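PDB 3LXZ: glutathione S-transferase family protein from Pseudomonas putida, which probably conjugates reduced glutathione to a wide range of hydrophobic electrophiles, as a glutathione transferase. Local coordinates for the interface of chains A and B. Numbering follows the deposited sequence. Chains: chain A/B, Glutathione S-transferase family protein.

All four contacts belong to one two-fold symmetric interface in which helix 84-106 of each chain packs on the N-terminal domain of the other, consistent with a glutathione transferase dimer. Contacts 1 and 2 adjoin, about 7 Å between the centres of their C-alpha atoms, and share A:Glu62 and B:Glu92. Contact 3, about 13 Å from either, shares A:Leu60 with contact 2. Contact 4, about 19 Å from contact 3, partly repeats it with the chains exchanged: Tyr69, Thr73, Pro84, Phe85 and Ala88 recur, and two glutamines are added. Contact 3 is mainly apolar, whereas contacts 1, 2 and 4 include polar links.

Contact 1: the interface of chains A and B. Residues chain A 62, 64-65, 98; chain B 91-92, 95, 99.
With CG anti to the backbone N (chi1 -167°), B:Lys95 runs out from helix 84-106 nearly straight and then turns at its last torsion (chi4 46°), which points the ammonium at A:Glu98. That glutamate comes from the opposite direction on helix 84-106 of chain A, extended throughout. The two form a salt bridge, B:Lys95 NZ to A:Glu98 OE2 at 2.8 Å, and the ammonium meets this oxygen from above the carboxylate plane, 42° out of it. On its way the lysine is flanked by chain A. A:Glu62, bent at chi2, lies obliquely against it, and its CB packs 3.6 Å from B:Lys95 CD. The hydroxyl of A:Ser64 also faces the lysine methylenes. A:Glu62 OE1 stands 4.3 Å from B:Lys95 NZ, near enough that its charge may add to the pull on the ammonium without direct contact. Farther along, A:Val65 turns CG2 onto the backbone of B:Glu92, 3.8 Å from its CA, the two side chains nearly perpendicular. B:Leu99 CD2 adds a methyl 3.7 Å from A:Glu98 OE2. The patch ties the two long helices together across the interface while seating the lysine against the start of helix 63-73, and so likely supports the dimer.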
ATOM      1  N   GLU A  62       4.618  -9.254  -0.073  1.00 17.40           N
ATOM      2  CA  GLU A  62       4.165  -7.939  -0.623  1.00 16.43           C
ATOM      3  C   GLU A  62       5.000  -7.524  -1.837  1.00 16.74           C
ATOM      4  O   GLU A  62       6.192  -7.179  -1.693  1.00 16.14           O
ATOM      5  CB  GLU A  62       4.186  -6.789   0.405  1.00 17.15           C
ATOM      6  CG  GLU A  62       3.304  -7.042   1.654  1.00 16.65           C
ATOM      7  CD  GLU A  62       1.813  -7.072   1.356  1.00 19.95           C
ATOM      8  OE1 GLU A  62       1.363  -6.405   0.387  1.00 23.89           O
ATOM      9  OE2 GLU A  62       1.068  -7.746   2.109  1.00 19.45           O
ATOM     10  N   SER A  64       5.289  -4.852  -3.658  1.00 16.19           N
ATOM     11  CA  SER A  64       5.993  -3.574  -3.583  1.00 16.47           C
ATOM     12  C   SER A  64       7.286  -3.715  -2.763  1.00 16.14           C
ATOM     13  O   SER A  64       8.329  -3.181  -3.149  1.00 16.00           O
ATOM     14  CB  SER A  64       5.110  -2.463  -3.032  1.00 17.12           C
ATOM     15  OG  SER A  64       4.749  -2.738  -1.694  1.00 18.26           O
ATOM     16  N   VAL A  65       7.201  -4.430  -1.629  1.00 15.24           N
ATOM     17  CA  VAL A  65       8.363  -4.640  -0.741  1.00 15.46           C
ATOM     18  C   VAL A  65       9.443  -5.492  -1.419  1.00 14.62           C
ATOM     19  O   VAL A  65      10.661  -5.152  -1.409  1.00 16.17           O
ATOM     20  CB  VAL A  65       7.906  -5.312   0.586  1.00 13.86           C
ATOM     21  CG1 VAL A  65       9.127  -5.808   1.442  1.00 16.25           C
ATOM     22  CG2 VAL A  65       6.999  -4.369   1.368  1.00 16.03           C
ATOM     23  N   GLU A  98      -1.545   0.469  -7.222  1.00 15.29           N
ATOM     24  CA  GLU A  98      -1.933  -0.598  -6.313  1.00 15.88           C
ATOM     25  C   GLU A  98      -3.192  -0.263  -5.518  1.00 15.59           C
ATOM     26  O   GLU A  98      -4.152  -1.008  -5.589  1.00 15.28           O
ATOM     27  CB  GLU A  98      -0.774  -0.995  -5.376  1.00 15.31           C
ATOM     28  CG  GLU A  98      -1.122  -2.130  -4.393  1.00 16.71           C
ATOM     29  CD  GLU A  98       0.065  -2.549  -3.546  1.00 21.36           C
ATOM     30  OE1 GLU A  98       1.216  -2.142  -3.860  1.00 19.42           O
ATOM     31  OE2 GLU A  98      -0.158  -3.284  -2.547  1.00 23.49           O
TER
ATOM     32  N   ARG B  91       9.608  -2.407   6.087  1.00 12.71           N
ATOM     33  CA  ARG B  91       8.609  -1.960   5.129  1.00 13.82           C
ATOM     34  C   ARG B  91       7.447  -2.944   4.946  1.00 13.90           C
ATOM     35  O   ARG B  91       6.331  -2.522   4.673  1.00 14.78           O
ATOM     36  CB  ARG B  91       9.303  -1.615   3.811  1.00 14.06           C
ATOM     37  CG  ARG B  91      10.148  -0.342   3.953  1.00 15.47           C
ATOM     38  CD  ARG B  91      11.228  -0.234   2.871  1.00 17.67           C
ATOM     39  NE  ARG B  91      11.837   1.094   2.912  1.00 20.97           N
ATOM     40  CZ  ARG B  91      13.134   1.326   2.691  1.00 21.51           C
ATOM     41  NH1 ARG B  91      13.958   0.309   2.464  1.00 23.43           N
ATOM     42  NH2 ARG B  91      13.602   2.568   2.760  1.00 22.54           N
ATOM     43  N   GLU B  92       7.726  -4.243   5.059  1.00 14.33           N
ATOM     44  CA  GLU B  92       6.705  -5.269   5.033  1.00 13.73           C
ATOM     45  C   GLU B  92       5.733  -5.081   6.200  1.00 14.43           C
ATOM     46  O   GLU B  92       4.483  -5.113   6.018  1.00 14.22           O
ATOM     47  CB  GLU B  92       7.335  -6.661   5.120  1.00 14.84           C
ATOM     48  CG  GLU B  92       6.314  -7.798   4.955  1.00 15.59           C
ATOM     49  CD  GLU B  92       6.888  -9.121   5.383  1.00 21.32           C
ATOM     50  OE1 GLU B  92       7.615  -9.128   6.401  1.00 23.05           O
ATOM     51  OE2 GLU B  92       6.633 -10.158   4.701  1.00 21.43           O
ATOM     52  N   LYS B  95       3.707  -1.889   5.598  1.00 14.82           N
ATOM     53  CA  LYS B  95       2.673  -2.142   4.576  1.00 15.71           C
ATOM     54  C   LYS B  95       1.549  -2.958   5.178  1.00 14.76           C
ATOM     55  O   LYS B  95       0.345  -2.704   4.916  1.00 14.84           O
ATOM     56  CB  LYS B  95       3.240  -2.892   3.366  1.00 15.52           C
ATOM     57  CG  LYS B  95       2.324  -2.915   2.144  1.00 19.52           C
ATOM     58  CD  LYS B  95       3.069  -3.389   0.914  1.00 25.39           C
ATOM     59  CE  LYS B  95       2.175  -3.418  -0.381  1.00 23.74           C
ATOM     60  NZ  LYS B  95       1.383  -2.168  -0.507  1.00 31.29           N
ATOM     61  N   LEU B  99      -2.288  -1.638   5.014  1.00 15.11           N
ATOM     62  CA  LEU B  99      -3.292  -2.325   4.219  1.00 15.34           C
ATOM     63  C   LEU B  99      -4.268  -3.180   5.018  1.00 14.83           C
ATOM     64  O   LEU B  99      -5.436  -3.253   4.646  1.00 14.84           O
ATOM     65  CB  LEU B  99      -2.603  -3.193   3.180  1.00 15.74           C
ATOM     66  CG  LEU B  99      -2.196  -2.457   1.896  1.00 19.67           C
ATOM     67  CD1 LEU B  99      -1.341  -1.238   2.182  1.00 22.68           C
ATOM     68  CD2 LEU B  99      -1.447  -3.428   0.928  1.00 20.33           C
TER

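Contact 2: the interface of chains A and B. Residues chain A 46, 60-62; chain B 92, 96, 100, 140.
Direct hydrogen bonds come first: A:Ser61 grips the carboxylate of B:Glu92 through both backbone and side chain. The amide A:Ser61 N reaches B:Glu92 OE2 at 2.9 Å from above the carboxylate plane, whereas the hydroxyl A:Ser61 OG, 2.7 Å from B:Glu92 OE2, comes in on the anti side. Two donors thus hold one oxygen. B:Tyr100 OH donates to the syn lone pair of A:Glu62 OE2 at 2.8 Å; OE2 lies at the ring edge in its plane, while the carboxylate plane is turned 47° from the ring. A water-mediated link joins these bonds: water 1 binds A:Ser61 OG, A:Glu62 OE2 and B:Glu96 OE2, the last at 2.8 Å. It bridges two carboxylates whose like charges might otherwise oppose each other. Within chain B, B:Asn140 ND2 bonds B:Glu92 OE1 at 3.0 Å, nearly straight at 170°, and also B:Glu96 OE1, bracing both glutamates. Apolar contact comes from A:Pro46 CG, 3.7 Å from B:Asn140 CG; B:Glu96, with CG anti to the carbonyl carbon (chi1 -77°), brings OE2 up to CG of the same proline. The site fastens strand 58-61 and the A:Pro46 loop to helices 84-106 and 120-140 of chain B, and likely contributes to holding the dimer.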
ATOM      1  N   PRO A  46       2.398 -13.868   5.812  1.00 18.08           N
ATOM      2  CA  PRO A  46       1.650 -13.678   7.066  1.00 17.05           C
ATOM      3  C   PRO A  46       0.222 -13.185   6.973  1.00 15.73           C
ATOM      4  O   PRO A  46      -0.461 -13.265   7.957  1.00 15.16           O
ATOM      5  CB  PRO A  46       2.459 -12.654   7.851  1.00 17.66           C
ATOM      6  CG  PRO A  46       3.686 -12.290   7.005  1.00 18.95           C
ATOM      7  CD  PRO A  46       3.700 -13.159   5.792  1.00 17.68           C
ATOM      8  N   LEU A  60      10.224 -12.666   2.360  1.00 18.16           N
ATOM      9  CA  LEU A  60       9.602 -11.329   2.255  1.00 17.86           C
ATOM     10  C   LEU A  60       8.336 -11.455   1.437  1.00 16.31           C
ATOM     11  O   LEU A  60       8.378 -12.063   0.361  1.00 18.09           O
ATOM     12  CB  LEU A  60      10.529 -10.336   1.533  1.00 17.79           C
ATOM     13  CG  LEU A  60      11.768  -9.784   2.218  1.00 19.84           C
ATOM     14  CD1 LEU A  60      12.665  -9.053   1.243  1.00 23.03           C
ATOM     15  CD2 LEU A  60      11.381  -8.865   3.394  1.00 22.54           C
ATOM     16  N   SER A  61       7.214 -10.915   1.929  1.00 16.67           N
ATOM     17  CA  SER A  61       5.953 -10.876   1.198  1.00 16.36           C
ATOM     18  C   SER A  61       5.671  -9.444   0.736  1.00 16.64           C
ATOM     19  O   SER A  61       6.402  -8.533   1.102  1.00 16.83           O
ATOM     20  CB  SER A  61       4.800 -11.397   2.088  1.00 16.87           C
ATOM     21  OG  SER A  61       4.492 -10.436   3.088  1.00 19.44           O
ATOM     22  N   GLU A  62       4.618  -9.254  -0.073  1.00 17.40           N
ATOM     23  CA  GLU A  62       4.165  -7.939  -0.623  1.00 16.43           C
ATOM     24  C   GLU A  62       5.000  -7.524  -1.837  1.00 16.74           C
ATOM     25  O   GLU A  62       6.192  -7.179  -1.693  1.00 16.14           O
ATOM     26  CB  GLU A  62       4.186  -6.789   0.405  1.00 17.15           C
ATOM     27  CG  GLU A  62       3.304  -7.042   1.654  1.00 16.65           C
ATOM     28  CD  GLU A  62       1.813  -7.072   1.356  1.00 19.95           C
ATOM     29  OE1 GLU A  62       1.363  -6.405   0.387  1.00 23.89           O
ATOM     30  OE2 GLU A  62       1.068  -7.746   2.109  1.00 19.45           O
TER
ATOM     31  N   GLU B  92       7.726  -4.243   5.059  1.00 14.33           N
ATOM     32  CA  GLU B  92       6.705  -5.269   5.033  1.00 13.73           C
ATOM     33  C   GLU B  92       5.733  -5.081   6.200  1.00 14.43           C
ATOM     34  O   GLU B  92       4.483  -5.113   6.018  1.00 14.22           O
ATOM     35  CB  GLU B  92       7.335  -6.661   5.120  1.00 14.84           C
ATOM     36  CG  GLU B  92       6.314  -7.798   4.955  1.00 15.59           C
ATOM     37  CD  GLU B  92       6.888  -9.121   5.383  1.00 21.32           C
ATOM     38  OE1 GLU B  92       7.615  -9.128   6.401  1.00 23.05           O
ATOM     39  OE2 GLU B  92       6.633 -10.158   4.701  1.00 21.43           O
ATOM     40  N   GLU B  96       1.897  -3.967   5.971  1.00 15.02           N
ATOM     41  CA  GLU B  96       0.848  -4.822   6.534  1.00 14.74           C
ATOM     42  C   GLU B  96      -0.069  -4.045   7.498  1.00 15.10           C
ATOM     43  O   GLU B  96      -1.292  -4.277   7.523  1.00 14.59           O
ATOM     44  CB  GLU B  96       1.447  -6.016   7.280  1.00 15.87           C
ATOM     45  CG  GLU B  96       1.944  -7.082   6.327  1.00 17.25           C
ATOM     46  CD  GLU B  96       2.901  -8.063   7.001  1.00 21.58           C
ATOM     47  OE1 GLU B  96       3.283  -7.817   8.177  1.00 18.82           O
ATOM     48  OE2 GLU B  96       3.265  -9.069   6.341  1.00 22.17           O
ATOM     49  N   TYR B 100      -3.821  -3.799   6.120  1.00 12.90           N
ATOM     50  CA  TYR B 100      -4.694  -4.757   6.801  1.00 12.75           C
ATOM     51  C   TYR B 100      -5.178  -4.300   8.163  1.00 13.02           C
ATOM     52  O   TYR B 100      -5.949  -5.032   8.794  1.00 13.12           O
ATOM     53  CB  TYR B 100      -4.037  -6.159   6.890  1.00 12.37           C
ATOM     54  CG  TYR B 100      -3.394  -6.542   5.545  1.00 13.66           C
ATOM     55  CD1 TYR B 100      -4.134  -6.481   4.372  1.00 16.86           C
ATOM     56  CD2 TYR B 100      -2.049  -6.862   5.460  1.00 16.62           C
ATOM     57  CE1 TYR B 100      -3.556  -6.745   3.136  1.00 16.49           C
ATOM     58  CE2 TYR B 100      -1.449  -7.134   4.218  1.00 15.35           C
ATOM     59  CZ  TYR B 100      -2.212  -7.085   3.075  1.00 18.02           C
ATOM     60  OH  TYR B 100      -1.652  -7.343   1.838  1.00 22.57           O
ATOM     61  N   ASN B 140       3.823 -11.669  12.658  1.00 16.04           N
ATOM     62  CA  ASN B 140       4.982 -11.162  11.921  1.00 17.04           C
ATOM     63  C   ASN B 140       5.841 -10.167  12.678  1.00 16.36           C
ATOM     64  O   ASN B 140       7.029 -10.027  12.367  1.00 17.68           O
ATOM     65  CB  ASN B 140       4.555 -10.567  10.552  1.00 16.55           C
ATOM     66  CG  ASN B 140       5.697 -10.532   9.533  1.00 17.55           C
ATOM     67  OD1 ASN B 140       6.516 -11.438   9.469  1.00 19.92           O
ATOM     68  ND2 ASN B 140       5.721  -9.506   8.705  1.00 17.35           N
TER
HETATM   69  O   HOH W   1       2.197  -9.540   3.836  1.00 19.57           O

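Contact 3: the interface of chains A and B. Residues chain A 55, 57, 60, 69, 73; chain B 84-85, 88.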
ATOM      1  N   THR A  55      14.737 -15.611   0.549  1.00 22.22           N
ATOM      2  CA  THR A  55      16.135 -15.189   0.458  1.00 22.82           C
ATOM      3  C   THR A  55      16.937 -15.997   1.494  1.00 24.01           C
ATOM      4  O   THR A  55      16.341 -16.684   2.339  1.00 23.13           O
ATOM      5  CB  THR A  55      16.295 -13.687   0.775  1.00 22.94           C
ATOM      6  OG1 THR A  55      16.191 -13.488   2.197  1.00 22.59           O
ATOM      7  CG2 THR A  55      15.222 -12.844   0.042  1.00 22.59           C
ATOM      8  N   HIS A  57      18.142 -14.766   4.004  1.00 26.42           N
ATOM      9  CA  HIS A  57      17.749 -14.205   5.309  1.00 27.10           C
ATOM     10  C   HIS A  57      16.321 -14.568   5.760  1.00 25.93           C
ATOM     11  O   HIS A  57      15.927 -14.241   6.889  1.00 27.70           O
ATOM     12  CB  HIS A  57      17.938 -12.682   5.319  1.00 26.86           C
ATOM     13  CG  HIS A  57      19.306 -12.245   4.894  1.00 29.21           C
ATOM     14  ND1 HIS A  57      19.546 -11.588   3.701  1.00 33.07           N
ATOM     15  CD2 HIS A  57      20.514 -12.398   5.490  1.00 30.11           C
ATOM     16  CE1 HIS A  57      20.840 -11.334   3.592  1.00 31.35           C
ATOM     17  NE2 HIS A  57      21.449 -11.820   4.661  1.00 32.94           N
ATOM     18  N   LEU A  60      10.224 -12.666   2.360  1.00 18.16           N
ATOM     19  CA  LEU A  60       9.602 -11.329   2.255  1.00 17.86           C
ATOM     20  C   LEU A  60       8.336 -11.455   1.437  1.00 16.31           C
ATOM     21  O   LEU A  60       8.378 -12.063   0.361  1.00 18.09           O
ATOM     22  CB  LEU A  60      10.529 -10.336   1.533  1.00 17.79           C
ATOM     23  CG  LEU A  60      11.768  -9.784   2.218  1.00 19.84           C
ATOM     24  CD1 LEU A  60      12.665  -9.053   1.243  1.00 23.03           C
ATOM     25  CD2 LEU A  60      11.381  -8.865   3.394  1.00 22.54           C
ATOM     26  N   TYR A  69      13.426  -4.569  -2.416  1.00 18.60           N
ATOM     27  CA  TYR A  69      14.526  -5.433  -1.993  1.00 19.37           C
ATOM     28  C   TYR A  69      15.338  -5.896  -3.188  1.00 19.50           C
ATOM     29  O   TYR A  69      16.550  -5.821  -3.145  1.00 20.32           O
ATOM     30  CB  TYR A  69      14.004  -6.648  -1.233  1.00 19.55           C
ATOM     31  CG  TYR A  69      15.101  -7.567  -0.745  1.00 19.39           C
ATOM     32  CD1 TYR A  69      15.834  -7.281   0.396  1.00 19.48           C
ATOM     33  CD2 TYR A  69      15.391  -8.738  -1.433  1.00 21.40           C
ATOM     34  CE1 TYR A  69      16.845  -8.157   0.848  1.00 20.08           C
ATOM     35  CE2 TYR A  69      16.398  -9.609  -1.000  1.00 21.58           C
ATOM     36  CZ  TYR A  69      17.112  -9.303   0.147  1.00 23.00           C
ATOM     37  OH  TYR A  69      18.089 -10.168   0.579  1.00 25.93           O
ATOM     38  N   THR A  73      19.428  -5.041  -3.786  1.00 22.09           N
ATOM     39  CA  THR A  73      20.367  -6.124  -3.507  1.00 22.30           C
ATOM     40  C   THR A  73      20.902  -6.829  -4.748  1.00 22.84           C
ATOM     41  O   THR A  73      21.944  -7.484  -4.684  1.00 22.95           O
ATOM     42  CB  THR A  73      19.792  -7.179  -2.539  1.00 22.16           C
ATOM     43  OG1 THR A  73      18.619  -7.802  -3.098  1.00 21.94           O
ATOM     44  CG2 THR A  73      19.485  -6.544  -1.165  1.00 23.17           C
TER
ATOM     45  N   PRO B  84      19.857  -4.440   4.167  1.00 20.45           N
ATOM     46  CA  PRO B  84      18.754  -4.331   3.254  1.00 20.60           C
ATOM     47  C   PRO B  84      17.621  -5.285   3.562  1.00 19.63           C
ATOM     48  O   PRO B  84      16.455  -4.925   3.359  1.00 20.56           O
ATOM     49  CB  PRO B  84      19.388  -4.663   1.883  1.00 20.51           C
ATOM     50  CG  PRO B  84      20.832  -4.412   2.066  1.00 21.79           C
ATOM     51  CD  PRO B  84      21.104  -4.824   3.470  1.00 21.23           C
ATOM     52  N   PHE B  85      17.915  -6.492   4.025  1.00 19.66           N
ATOM     53  CA  PHE B  85      16.813  -7.354   4.402  1.00 19.38           C
ATOM     54  C   PHE B  85      16.017  -6.789   5.583  1.00 19.84           C
ATOM     55  O   PHE B  85      14.761  -6.809   5.572  1.00 17.51           O
ATOM     56  CB  PHE B  85      17.260  -8.787   4.711  1.00 20.30           C
ATOM     57  CG  PHE B  85      16.103  -9.724   4.930  1.00 19.27           C
ATOM     58  CD1 PHE B  85      15.484 -10.339   3.857  1.00 20.34           C
ATOM     59  CD2 PHE B  85      15.610  -9.955   6.210  1.00 20.42           C
ATOM     60  CE1 PHE B  85      14.410 -11.222   4.051  1.00 22.68           C
ATOM     61  CE2 PHE B  85      14.517 -10.814   6.410  1.00 22.49           C
ATOM     62  CZ  PHE B  85      13.920 -11.444   5.321  1.00 23.30           C
ATOM     63  N   ALA B  88      13.717  -4.022   4.409  1.00 17.28           N
ATOM     64  CA  ALA B  88      12.575  -4.627   3.743  1.00 16.28           C
ATOM     65  C   ALA B  88      11.585  -5.204   4.761  1.00 16.64           C
ATOM     66  O   ALA B  88      10.375  -5.031   4.630  1.00 15.57           O
ATOM     67  CB  ALA B  88      13.027  -5.666   2.740  1.00 15.93           C
TER
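B:Phe85 packs its ring into a pocket of the N-terminal domain of chain A, between strands and helix. A:His57 lays its CB over one face of the phenyl ring, 3.6 Å from the ring centroid, in a CH-pi contact, and the two side chains run antiparallel past one another. The rim at CE1 is met by the branch carbon of A:Leu60, whose CG is 3.5 Å from B:Phe85 CE1. The A:Thr55 hydroxyl approaches the same rim. A:Tyr69 touches the base of the residue instead: its edge atom CE1 packs 3.6 Å from B:Phe85 CA, and the backbone N of B:Phe85 lies in the plane of the phenol ring. Beside the phenylalanine, both methyls of A:Leu60 rest on B:Ala88, with CD2 3.7 Å from B:Ala88 CB, while A:Thr73 CG2 meets B:Pro84 CB at 3.6 Å.

Behind these groups, A:Thr55 OG1 accepts from A:His57 N at 3.0 Å and may steady the turn that presents the histidine CB. A:Thr73 OG1 donates to A:Tyr69 O and sits over one face of the tyrosine ring, with A:Leu60 CD1 over the other, both toward the rim, which would limit rotation of the ring. Swung away from its own amide nitrogen (chi1 -173°), the B:Phe85 side chain projects from the first turn of helix 84-106 into this pocket and probably contributes to holding the two subunits together.

Contact 4: the interface of chains A and B. Residues chain A 84-85, 87-88; chain B 69, 72-73.
The first turn of helix 84-106 in chain A meets the C-terminal end of helix 63-73 in chain B, a junction between the C-terminal helical domain of one glutathione transferase subunit and the thioredoxin-like N-terminal domain of the other. A:Gln87 and B:Gln72 touch across it by their amides. B:Gln72 NE2 donates to A:Gln87 OE1 at 3.1 Å in an almost perfectly straight bond, 178° at the hydrogen. The acceptor lies in the amide plane of B:Gln72, yet the donor stands above the carbonyl plane of A:Gln87, with the amide planes 49° apart and the side chains roughly square to one another. B:Gln72 reaches this far as a fully stretched chain that leaves its backbone N behind (chi1 -173°).

The other end of the same amide is also engaged: B:Gln72 OE1 binds water 2 at 2.6 Å, and that water in turn binds the backbone carbonyl A:Pro84 O at 2.8 Å. Both polar atoms of the B:Gln72 amide therefore link to chain A, which is consistent with the modelled amide orientation. A:Pro84 comes across the glutamine, its CB near OE1, and presses that carbon to 3.4 Å from the methyl B:Thr73 CG2, a tight fit. B:Thr73 OG1 turns the other way, donating to B:Tyr69 O at 2.8 Å and lying over one face of the tyrosine ring, toward its rim. B:Tyr69 offers its edge to chain A: CE1 packs 3.7 Å from A:Phe85 CA, and CD1 faces the methyl of A:Ala88.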
ATOM      1  N   PRO A  84      17.026  10.590  -5.920  1.00 21.59           N
ATOM      2  CA  PRO A  84      16.087  10.229  -4.842  1.00 21.12           C
ATOM      3  C   PRO A  84      14.669  10.681  -5.102  1.00 20.54           C
ATOM      4  O   PRO A  84      13.748   9.899  -4.912  1.00 20.19           O
ATOM      5  CB  PRO A  84      16.647  10.965  -3.622  1.00 21.95           C
ATOM      6  CG  PRO A  84      18.134  11.035  -3.892  1.00 22.18           C
ATOM      7  CD  PRO A  84      18.259  11.214  -5.401  1.00 22.44           C
ATOM      8  N   PHE A  85      14.464  11.925  -5.540  1.00 19.58           N
ATOM      9  CA  PHE A  85      13.101  12.383  -5.763  1.00 18.42           C
ATOM     10  C   PHE A  85      12.417  11.548  -6.859  1.00 18.14           C
ATOM     11  O   PHE A  85      11.262  11.099  -6.697  1.00 17.56           O
ATOM     12  CB  PHE A  85      13.036  13.900  -6.040  1.00 19.07           C
ATOM     13  CG  PHE A  85      11.638  14.419  -6.229  1.00 19.37           C
ATOM     14  CD1 PHE A  85      10.891  14.823  -5.121  1.00 22.30           C
ATOM     15  CD2 PHE A  85      11.073  14.496  -7.494  1.00 20.83           C
ATOM     16  CE1 PHE A  85       9.549  15.292  -5.286  1.00 22.46           C
ATOM     17  CE2 PHE A  85       9.765  14.977  -7.677  1.00 22.47           C
ATOM     18  CZ  PHE A  85       9.008  15.373  -6.564  1.00 23.98           C
ATOM     19  N   GLN A  87      13.086   8.411  -7.700  1.00 15.89           N
ATOM     20  CA  GLN A  87      12.732   7.112  -7.088  1.00 16.22           C
ATOM     21  C   GLN A  87      11.432   7.167  -6.283  1.00 15.90           C
ATOM     22  O   GLN A  87      10.585   6.279  -6.399  1.00 14.05           O
ATOM     23  CB  GLN A  87      13.871   6.555  -6.249  1.00 16.89           C
ATOM     24  CG  GLN A  87      15.182   6.411  -7.037  1.00 17.30           C
ATOM     25  CD  GLN A  87      16.218   5.623  -6.271  1.00 21.19           C
ATOM     26  OE1 GLN A  87      16.057   5.360  -5.075  1.00 22.32           O
ATOM     27  NE2 GLN A  87      17.278   5.219  -6.957  1.00 17.76           N
ATOM     28  N   ALA A  88      11.274   8.217  -5.470  1.00 15.48           N
ATOM     29  CA  ALA A  88      10.053   8.363  -4.687  1.00 16.21           C
ATOM     30  C   ALA A  88       8.854   8.587  -5.593  1.00 16.40           C
ATOM     31  O   ALA A  88       7.773   8.053  -5.316  1.00 15.15           O
ATOM     32  CB  ALA A  88      10.194   9.503  -3.641  1.00 16.17           C
TER
ATOM     33  N   TYR B  69      11.393   8.619   1.431  1.00 16.30           N
ATOM     34  CA  TYR B  69      12.134   9.732   0.841  1.00 16.16           C
ATOM     35  C   TYR B  69      12.926  10.458   1.932  1.00 14.95           C
ATOM     36  O   TYR B  69      14.125  10.777   1.746  1.00 14.73           O
ATOM     37  CB  TYR B  69      11.176  10.710   0.102  1.00 16.00           C
ATOM     38  CG  TYR B  69      11.892  11.938  -0.411  1.00 16.48           C
ATOM     39  CD1 TYR B  69      12.574  11.917  -1.631  1.00 15.87           C
ATOM     40  CD2 TYR B  69      11.926  13.114   0.347  1.00 19.27           C
ATOM     41  CE1 TYR B  69      13.239  13.052  -2.100  1.00 19.22           C
ATOM     42  CE2 TYR B  69      12.617  14.240  -0.106  1.00 20.58           C
ATOM     43  CZ  TYR B  69      13.273  14.196  -1.331  1.00 21.20           C
ATOM     44  OH  TYR B  69      13.958  15.313  -1.770  1.00 22.03           O
ATOM     45  N   GLN B  72      15.883   8.399   3.030  1.00 15.25           N
ATOM     46  CA  GLN B  72      16.935   8.371   2.012  1.00 17.48           C
ATOM     47  C   GLN B  72      17.730   9.676   1.870  1.00 18.20           C
ATOM     48  O   GLN B  72      18.911   9.636   1.505  1.00 18.68           O
ATOM     49  CB  GLN B  72      16.338   7.992   0.662  1.00 17.34           C
ATOM     50  CG  GLN B  72      17.372   7.762  -0.484  1.00 20.77           C
ATOM     51  CD  GLN B  72      16.717   7.379  -1.804  1.00 22.61           C
ATOM     52  OE1 GLN B  72      15.822   8.065  -2.298  1.00 29.96           O
ATOM     53  NE2 GLN B  72      17.164   6.287  -2.384  1.00 22.81           N
ATOM     54  N   THR B  73      17.084  10.822   2.083  1.00 17.45           N
ATOM     55  CA  THR B  73      17.700  12.109   1.774  1.00 18.06           C
ATOM     56  C   THR B  73      18.112  12.979   2.964  1.00 17.97           C
ATOM     57  O   THR B  73      18.915  13.930   2.796  1.00 18.20           O
ATOM     58  CB  THR B  73      16.758  12.972   0.885  1.00 18.56           C
ATOM     59  OG1 THR B  73      15.512  13.174   1.567  1.00 18.81           O
ATOM     60  CG2 THR B  73      16.516  12.258  -0.468  1.00 20.18           C
TER
HETATM   61  O   HOH W   2      13.303   8.596  -2.523  1.00 20.44           O